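PDB 5Y9D: acyl-coenzyme A oxidase 1, which catalyses the FAD-dependent oxidation of saturated acyl-CoAs to (2E)-enoyl-CoAs, passing the electrons to oxygen to form hydrogen peroxide in peroxisomal beta-oxidation. Local coordinates for residues 357-369 with 633-647. Residues are numbered along the deposited sequence; the frame is centred on the assembly and turned at random.
Sequences HQRRLLPLLAYCY and CVAVRDQVIGLTDAF. With FAD (flavin-adenine dinucleotide), chain D.
Leu362 sets CD1 on the 633-637 helix and CD2 between Val636 and Val640, the first residue of the next helix. With CG beside the backbone N (chi1 -63°), its CD1 lies 3.7 Å from Val636 CG1 and also meets Arg637 CB, while CD2 lies 3.3 Å from Val640 CG1, the Leu362 and Val640 side chains crossing at about a right angle. One turn earlier, Gln358, extended beyond CG, crosses Arg637 at a slant. Its NE2 sits 3.4 Å from Arg637 CG and close to CB and CD as well, which makes this packing against the aliphatic stem; the polar ends are engaged by Ile352 O for Gln358 NE2 and by Asp353 and Glu36 for the Arg637 guanidinium. Cys633 sets CB beside Gln358 OE1 and SG against the backbone of Arg359. The contact joins the C-alpha1 region and the C-terminal helical region of the acyl-CoA oxidase fold: segment 357-369 of helix 355-391 crosses 633-637 at 71° but runs at only 34° to 640-646, after a type I turn from Arg637 to Val640. On another side of helix 355-391, Arg360 NH1 donates to FAD O2B at 3.0 Å. Farther along, Leu365 splits its branches, CD1 touching Phe647 CZ at 3.6 Å and CD2 packing on Leu643 CB. Cys368 SG approaches the Phe647 ring obliquely, 4.9 Å from its centroid. The Tyr369 and Phe647 rings are likewise oblique, their centroids 5.5 Å apart, with Tyr369 CE1 3.8 Å from both CE1 and CZ of Phe647. Tyr369 also crosses Leu643 and directs OH toward Leu643 O in a weak, less certain hydrogen bond. An alanine in place of Tyr369 would probably leave Leu643 CB and the CE1-CZ side of Phe647 without their aromatic neighbour, opening a gap beside Val47 and Leu51 of helix 44-52.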
loop_
_atom_site.group_PDB
_atom_site.type_symbol
_atom_site.label_atom_id
_atom_site.label_comp_id
_atom_site.label_asym_id
_atom_site.label_seq_id
_atom_site.Cartn_x
_atom_site.Cartn_y
_atom_site.Cartn_z
ATOM N N HIS A 357 6.645 -4.168 18.353
ATOM C CA HIS A 357 7.003 -4.835 17.115
ATOM C C HIS A 357 6.299 -6.171 17.068
ATOM O O HIS A 357 5.845 -6.602 16.009
ATOM C CB HIS A 357 8.522 -4.989 17.045
ATOM C CG HIS A 357 9.061 -5.119 15.655
ATOM N ND1 HIS A 357 9.345 -4.028 14.863
ATOM C CD2 HIS A 357 9.392 -6.206 14.927
ATOM C CE1 HIS A 357 9.817 -4.438 13.702
ATOM N NE2 HIS A 357 9.849 -5.758 13.715
ATOM N N GLN A 358 6.166 -6.807 18.225
ATOM C CA GLN A 358 5.446 -8.055 18.313
ATOM C C GLN A 358 3.995 -7.816 17.917
ATOM O O GLN A 358 3.423 -8.525 17.066
ATOM C CB GLN A 358 5.504 -8.606 19.739
ATOM C CG GLN A 358 6.921 -8.806 20.268
ATOM C CD GLN A 358 6.964 -9.508 21.609
ATOM O OE1 GLN A 358 5.944 -9.723 22.250
ATOM N NE2 GLN A 358 8.158 -9.856 22.045
ATOM N N ARG A 359 3.383 -6.797 18.494
ATOM C CA ARG A 359 1.996 -6.566 18.144
ATOM C C ARG A 359 1.830 -6.059 16.682
ATOM O O ARG A 359 0.784 -6.245 16.094
ATOM C CB ARG A 359 1.296 -5.695 19.181
ATOM C CG ARG A 359 1.173 -4.241 18.815
ATOM C CD ARG A 359 0.573 -3.460 19.979
ATOM N NE ARG A 359 -0.810 -3.834 20.285
ATOM C CZ ARG A 359 -1.213 -4.471 21.384
ATOM N NH1 ARG A 359 -2.497 -4.725 21.543
ATOM N NH2 ARG A 359 -0.361 -4.851 22.322
ATOM N N ARG A 360 2.856 -5.467 16.081
ATOM C CA ARG A 360 2.764 -5.150 14.671
ATOM C C ARG A 360 2.723 -6.443 13.858
ATOM O O ARG A 360 1.909 -6.549 12.926
ATOM C CB ARG A 360 3.911 -4.276 14.189
ATOM C CG ARG A 360 3.887 -2.851 14.710
ATOM C CD ARG A 360 5.282 -2.232 14.600
ATOM N NE ARG A 360 5.652 -2.054 13.206
ATOM C CZ ARG A 360 6.709 -1.375 12.767
ATOM N NH1 ARG A 360 7.573 -0.803 13.604
ATOM N NH2 ARG A 360 6.902 -1.277 11.456
ATOM N N LEU A 361 3.536 -7.445 14.223
ATOM C CA LEU A 361 3.692 -8.596 13.323
ATOM C C LEU A 361 2.968 -9.884 13.684
ATOM O O LEU A 361 2.424 -10.545 12.806
ATOM C CB LEU A 361 5.162 -8.898 13.106
ATOM C CG LEU A 361 5.941 -7.726 12.499
ATOM C CD1 LEU A 361 7.417 -8.091 12.450
ATOM C CD2 LEU A 361 5.410 -7.320 11.123
ATOM N N LEU A 362 2.974 -10.245 14.959
ATOM C CA LEU A 362 2.506 -11.569 15.366
ATOM C C LEU A 362 0.999 -11.777 15.158
ATOM O O LEU A 362 0.538 -12.872 14.801
ATOM C CB LEU A 362 2.923 -11.831 16.810
ATOM C CG LEU A 362 4.455 -11.862 16.997
ATOM C CD1 LEU A 362 4.827 -12.326 18.398
ATOM C CD2 LEU A 362 5.146 -12.756 15.966
ATOM N N PRO A 363 0.210 -10.718 15.331
ATOM C CA PRO A 363 -1.196 -10.954 15.030
ATOM C C PRO A 363 -1.407 -11.193 13.548
ATOM O O PRO A 363 -2.203 -12.038 13.159
ATOM C CB PRO A 363 -1.887 -9.676 15.495
ATOM C CG PRO A 363 -0.878 -8.966 16.382
ATOM C CD PRO A 363 0.468 -9.382 15.880
ATOM N N LEU A 364 -0.675 -10.460 12.733
ATOM C CA LEU A 364 -0.632 -10.716 11.304
ATOM C C LEU A 364 -0.145 -12.153 11.017
ATOM O O LEU A 364 -0.713 -12.845 10.147
ATOM C CB LEU A 364 0.213 -9.636 10.588
ATOM C CG LEU A 364 -0.163 -8.165 10.889
ATOM C CD1 LEU A 364 0.781 -7.184 10.215
ATOM C CD2 LEU A 364 -1.610 -7.827 10.531
ATOM N N LEU A 365 0.837 -12.648 11.778
ATOM C CA LEU A 365 1.190 -14.089 11.666
ATOM C C LEU A 365 -0.009 -15.022 11.908
ATOM O O LEU A 365 -0.210 -15.994 11.202
ATOM C CB LEU A 365 2.338 -14.493 12.591
ATOM C CG LEU A 365 2.758 -15.969 12.457
ATOM C CD1 LEU A 365 3.154 -16.325 11.023
ATOM C CD2 LEU A 365 3.896 -16.314 13.402
ATOM N N ALA A 366 -0.795 -14.716 12.917
ATOM C CA ALA A 366 -1.989 -15.498 13.185
ATOM C C ALA A 366 -3.032 -15.333 12.076
ATOM O O ALA A 366 -3.599 -16.324 11.604
ATOM C CB ALA A 366 -2.561 -15.129 14.525
ATOM N N TYR A 367 -3.227 -14.108 11.620
ATOM C CA TYR A 367 -4.130 -13.832 10.485
ATOM C C TYR A 367 -3.753 -14.785 9.382
ATOM O O TYR A 367 -4.575 -15.557 8.895
ATOM C CB TYR A 367 -3.993 -12.366 9.978
ATOM C CG TYR A 367 -5.132 -11.815 9.150
ATOM C CD1 TYR A 367 -6.091 -12.641 8.578
ATOM C CD2 TYR A 367 -5.251 -10.448 8.920
ATOM C CE1 TYR A 367 -7.141 -12.134 7.831
ATOM C CE2 TYR A 367 -6.301 -9.930 8.174
ATOM C CZ TYR A 367 -7.233 -10.796 7.620
ATOM O OH TYR A 367 -8.285 -10.335 6.859
ATOM N N CYS A 368 -2.487 -14.723 8.990
ATOM C CA CYS A 368 -1.964 -15.544 7.914
ATOM C C CYS A 368 -2.291 -17.016 8.124
ATOM O O CYS A 368 -2.885 -17.630 7.244
ATOM C CB CYS A 368 -0.451 -15.331 7.786
ATOM S SG CYS A 368 0.251 -16.442 6.568
ATOM N N TYR A 369 -1.945 -17.595 9.280
ATOM C CA TYR A 369 -2.296 -19.039 9.542
ATOM C C TYR A 369 -3.779 -19.262 9.275
ATOM O O TYR A 369 -4.147 -20.266 8.683
ATOM C CB TYR A 369 -1.977 -19.498 10.993
ATOM C CG TYR A 369 -0.601 -20.102 11.234
ATOM C CD1 TYR A 369 0.543 -19.347 11.106
ATOM C CD2 TYR A 369 -0.450 -21.422 11.588
ATOM C CE1 TYR A 369 1.796 -19.892 11.321
ATOM C CE2 TYR A 369 0.806 -21.987 11.788
ATOM C CZ TYR A 369 1.920 -21.213 11.685
ATOM O OH TYR A 369 3.174 -21.753 11.916
ATOM N N CYS A 633 1.296 -12.504 22.551
ATOM C CA CYS A 633 2.381 -12.088 21.675
ATOM C C CYS A 633 3.691 -12.625 22.243
ATOM O O CYS A 633 4.470 -13.287 21.548
ATOM C CB CYS A 633 2.445 -10.556 21.567
ATOM S SG CYS A 633 1.262 -9.716 20.460
ATOM N N VAL A 634 3.917 -12.354 23.518
ATOM C CA VAL A 634 5.128 -12.792 24.190
ATOM C C VAL A 634 5.262 -14.297 24.072
ATOM O O VAL A 634 6.340 -14.819 23.801
ATOM C CB VAL A 634 5.127 -12.382 25.684
ATOM C CG1 VAL A 634 6.290 -13.024 26.428
ATOM C CG2 VAL A 634 5.213 -10.868 25.821
ATOM N N ALA A 635 4.175 -15.007 24.258
ATOM C CA ALA A 635 4.238 -16.466 24.114
ATOM C C ALA A 635 4.482 -16.908 22.662
ATOM O O ALA A 635 5.209 -17.857 22.409
ATOM C CB ALA A 635 2.970 -17.100 24.653
ATOM N N VAL A 636 3.862 -16.238 21.703
ATOM C CA VAL A 636 4.082 -16.587 20.290
ATOM C C VAL A 636 5.469 -16.161 19.806
ATOM O O VAL A 636 6.067 -16.838 18.975
ATOM C CB VAL A 636 3.005 -15.959 19.416
ATOM C CG1 VAL A 636 3.486 -15.762 18.008
ATOM C CG2 VAL A 636 1.749 -16.828 19.471
ATOM N N ARG A 637 5.959 -15.043 20.333
ATOM C CA ARG A 637 7.290 -14.578 20.018
ATOM C C ARG A 637 8.364 -15.608 20.337
ATOM O O ARG A 637 9.333 -15.727 19.583
ATOM C CB ARG A 637 7.605 -13.220 20.677
ATOM C CG ARG A 637 9.035 -12.692 20.461
ATOM C CD ARG A 637 9.890 -13.119 21.646
ATOM N NE ARG A 637 11.320 -12.830 21.598
ATOM C CZ ARG A 637 12.230 -13.502 20.889
ATOM N NH1 ARG A 637 13.515 -13.160 21.009
ATOM N NH2 ARG A 637 11.876 -14.492 20.052
ATOM N N ASP A 638 8.199 -16.371 21.410
ATOM C CA ASP A 638 9.232 -17.341 21.771
ATOM C C ASP A 638 9.455 -18.365 20.647
ATOM O O ASP A 638 10.565 -18.877 20.516
ATOM C CB ASP A 638 8.923 -18.053 23.113
ATOM C CG ASP A 638 10.108 -18.935 23.615
ATOM O OD1 ASP A 638 11.230 -18.422 23.803
ATOM O OD2 ASP A 638 9.915 -20.150 23.838
ATOM N N GLN A 639 8.411 -18.652 19.870
ATOM C CA GLN A 639 8.435 -19.689 18.833
ATOM C C GLN A 639 8.367 -19.168 17.372
ATOM O O GLN A 639 8.087 -19.951 16.468
ATOM C CB GLN A 639 7.254 -20.658 19.033
ATOM C CG GLN A 639 7.185 -21.430 20.354
ATOM C CD GLN A 639 8.270 -22.492 20.483
ATOM O OE1 GLN A 639 8.231 -23.551 19.823
ATOM N NE2 GLN A 639 9.248 -22.220 21.353
ATOM N N VAL A 640 8.612 -17.877 17.126
ATOM C CA VAL A 640 8.373 -17.330 15.797
ATOM C C VAL A 640 9.097 -18.055 14.693
ATOM O O VAL A 640 8.540 -18.180 13.567
ATOM C CB VAL A 640 8.764 -15.861 15.627
ATOM C CG1 VAL A 640 7.608 -14.980 16.020
ATOM C CG2 VAL A 640 10.053 -15.494 16.367
ATOM N N ILE A 641 10.325 -18.457 14.979
ATOM C CA ILE A 641 11.157 -19.158 14.031
ATOM C C ILE A 641 10.555 -20.498 13.672
ATOM O O ILE A 641 10.620 -20.907 12.537
ATOM C CB ILE A 641 12.602 -19.292 14.523
ATOM C CG1 ILE A 641 13.216 -17.916 14.710
ATOM C CG2 ILE A 641 13.438 -20.050 13.522
ATOM C CD1 ILE A 641 13.062 -17.025 13.505
ATOM N N GLY A 642 9.985 -21.190 14.644
ATOM C CA GLY A 642 9.310 -22.429 14.346
ATOM C C GLY A 642 8.101 -22.296 13.448
ATOM O O GLY A 642 7.990 -23.024 12.497
ATOM N N LEU A 643 7.223 -21.340 13.708
ATOM C CA LEU A 643 6.025 -21.137 12.882
ATOM C C LEU A 643 6.286 -20.661 11.437
ATOM O O LEU A 643 5.714 -21.161 10.416
ATOM C CB LEU A 643 5.079 -20.207 13.632
ATOM C CG LEU A 643 4.985 -20.626 15.099
ATOM C CD1 LEU A 643 4.528 -19.507 16.005
ATOM C CD2 LEU A 643 4.105 -21.845 15.277
ATOM N N THR A 644 7.207 -19.720 11.360
ATOM C CA THR A 644 7.696 -19.254 10.093
ATOM C C THR A 644 8.427 -20.366 9.345
ATOM O O THR A 644 8.312 -20.471 8.149
ATOM C CB THR A 644 8.502 -17.952 10.243
ATOM O OG1 THR A 644 9.437 -18.070 11.310
ATOM C CG2 THR A 644 7.577 -16.840 10.586
ATOM N N ASP A 645 9.179 -21.187 10.068
ATOM C CA ASP A 645 9.903 -22.311 9.494
ATOM C C ASP A 645 8.885 -23.292 8.953
ATOM O O ASP A 645 9.095 -23.966 7.964
ATOM C CB ASP A 645 10.802 -22.974 10.541
ATOM C CG ASP A 645 12.171 -22.314 10.657
ATOM O OD1 ASP A 645 12.516 -21.467 9.826
ATOM O OD2 ASP A 645 12.906 -22.643 11.594
ATOM N N ALA A 646 7.782 -23.350 9.679
ATOM C CA ALA A 646 6.640 -24.221 9.483
ATOM C C ALA A 646 5.976 -23.951 8.161
ATOM O O ALA A 646 5.339 -24.832 7.605
ATOM C CB ALA A 646 5.646 -24.043 10.607
ATOM N N PHE A 647 6.137 -22.738 7.649
ATOM C CA PHE A 647 5.673 -22.516 6.258
ATOM C C PHE A 647 6.291 -23.438 5.163
ATOM O O PHE A 647 5.622 -23.769 4.205
ATOM C CB PHE A 647 5.773 -21.051 5.854
ATOM C CG PHE A 647 4.885 -20.164 6.641
ATOM C CD1 PHE A 647 3.622 -20.573 6.968
ATOM C CD2 PHE A 647 5.321 -18.938 7.074
ATOM C CE1 PHE A 647 2.795 -19.771 7.705
ATOM C CE2 PHE A 647 4.502 -18.130 7.815
ATOM C CZ PHE A 647 3.238 -18.547 8.131
HETATM P PA FAD D . 15.702 0.700 12.182
HETATM O O1A FAD D . 16.574 -0.475 12.358
HETATM O O2A FAD D . 15.914 1.917 12.964
HETATM O O5B FAD D . 14.245 0.178 12.428
HETATM C C5B FAD D . 13.877 -1.150 12.122
HETATM C C4B FAD D . 12.457 -1.408 12.576
HETATM O O4B FAD D . 12.439 -1.665 13.973
HETATM C C3B FAD D . 11.572 -0.208 12.320
HETATM O O3B FAD D . 10.341 -0.649 11.780
HETATM C C2B FAD D . 11.355 0.407 13.679
HETATM O O2B FAD D . 10.028 0.874 13.866
HETATM C C1B FAD D . 11.646 -0.707 14.654
HETATM N N9A FAD D . 12.320 -0.111 15.822
HETATM C C8A FAD D . 13.514 0.475 15.841
HETATM N N7A FAD D . 13.800 0.923 17.073
HETATM C C5A FAD D . 12.764 0.636 17.865
HETATM C C6A FAD D . 12.393 0.828 19.284
HETATM N N6A FAD D . 13.217 1.434 20.142
HETATM N N1A FAD D . 11.208 0.378 19.703
HETATM C C2A FAD D . 10.377 -0.230 18.871
HETATM N N3A FAD D . 10.645 -0.437 17.588
HETATM C C4A FAD D . 11.793 -0.040 17.029
HETATM N N1 FAD D . 20.375 8.038 5.403
HETATM C C2 FAD D . 21.300 8.986 5.277
HETATM O O2 FAD D . 22.052 9.193 6.219
HETATM N N3 FAD D . 21.450 9.704 4.182
HETATM C C4 FAD D . 20.672 9.532 3.139
HETATM O O4 FAD D . 20.842 10.217 2.142
HETATM C C4X FAD D . 19.622 8.516 3.186
HETATM N N5 FAD D . 18.802 8.298 2.162
HETATM C C5X FAD D . 17.860 7.359 2.244
HETATM C C6 FAD D . 17.048 7.155 1.161
HETATM C C7 FAD D . 16.076 6.199 1.214
HETATM C C7M FAD D . 15.186 5.989 0.031
HETATM C C8 FAD D . 15.910 5.390 2.435
HETATM C C8M FAD D . 14.843 4.344 2.482
HETATM C C9 FAD D . 16.721 5.594 3.530
HETATM C C9A FAD D . 17.699 6.552 3.469
HETATM N N10 FAD D . 18.539 6.779 4.558
HETATM C C10 FAD D . 19.517 7.755 4.425
HETATM C "C1'" FAD D . 18.430 5.998 5.781
HETATM C "C2'" FAD D . 17.117 6.208 6.491
HETATM O "O2'" FAD D . 17.264 7.380 7.257
HETATM C "C3'" FAD D . 16.851 5.038 7.415
HETATM O "O3'" FAD D . 16.128 4.071 6.686
HETATM C "C4'" FAD D . 16.048 5.407 8.651
HETATM O "O4'" FAD D . 16.502 6.645 9.182
HETATM C "C5'" FAD D . 16.219 4.383 9.747
HETATM O "O5'" FAD D . 15.889 3.104 9.261
HETATM P P FAD D . 16.650 1.854 9.781
HETATM O O1P FAD D . 16.953 1.025 8.626
HETATM O O2P FAD D . 17.725 2.308 10.659
HETATM O O3P FAD D . 15.584 1.092 10.648
#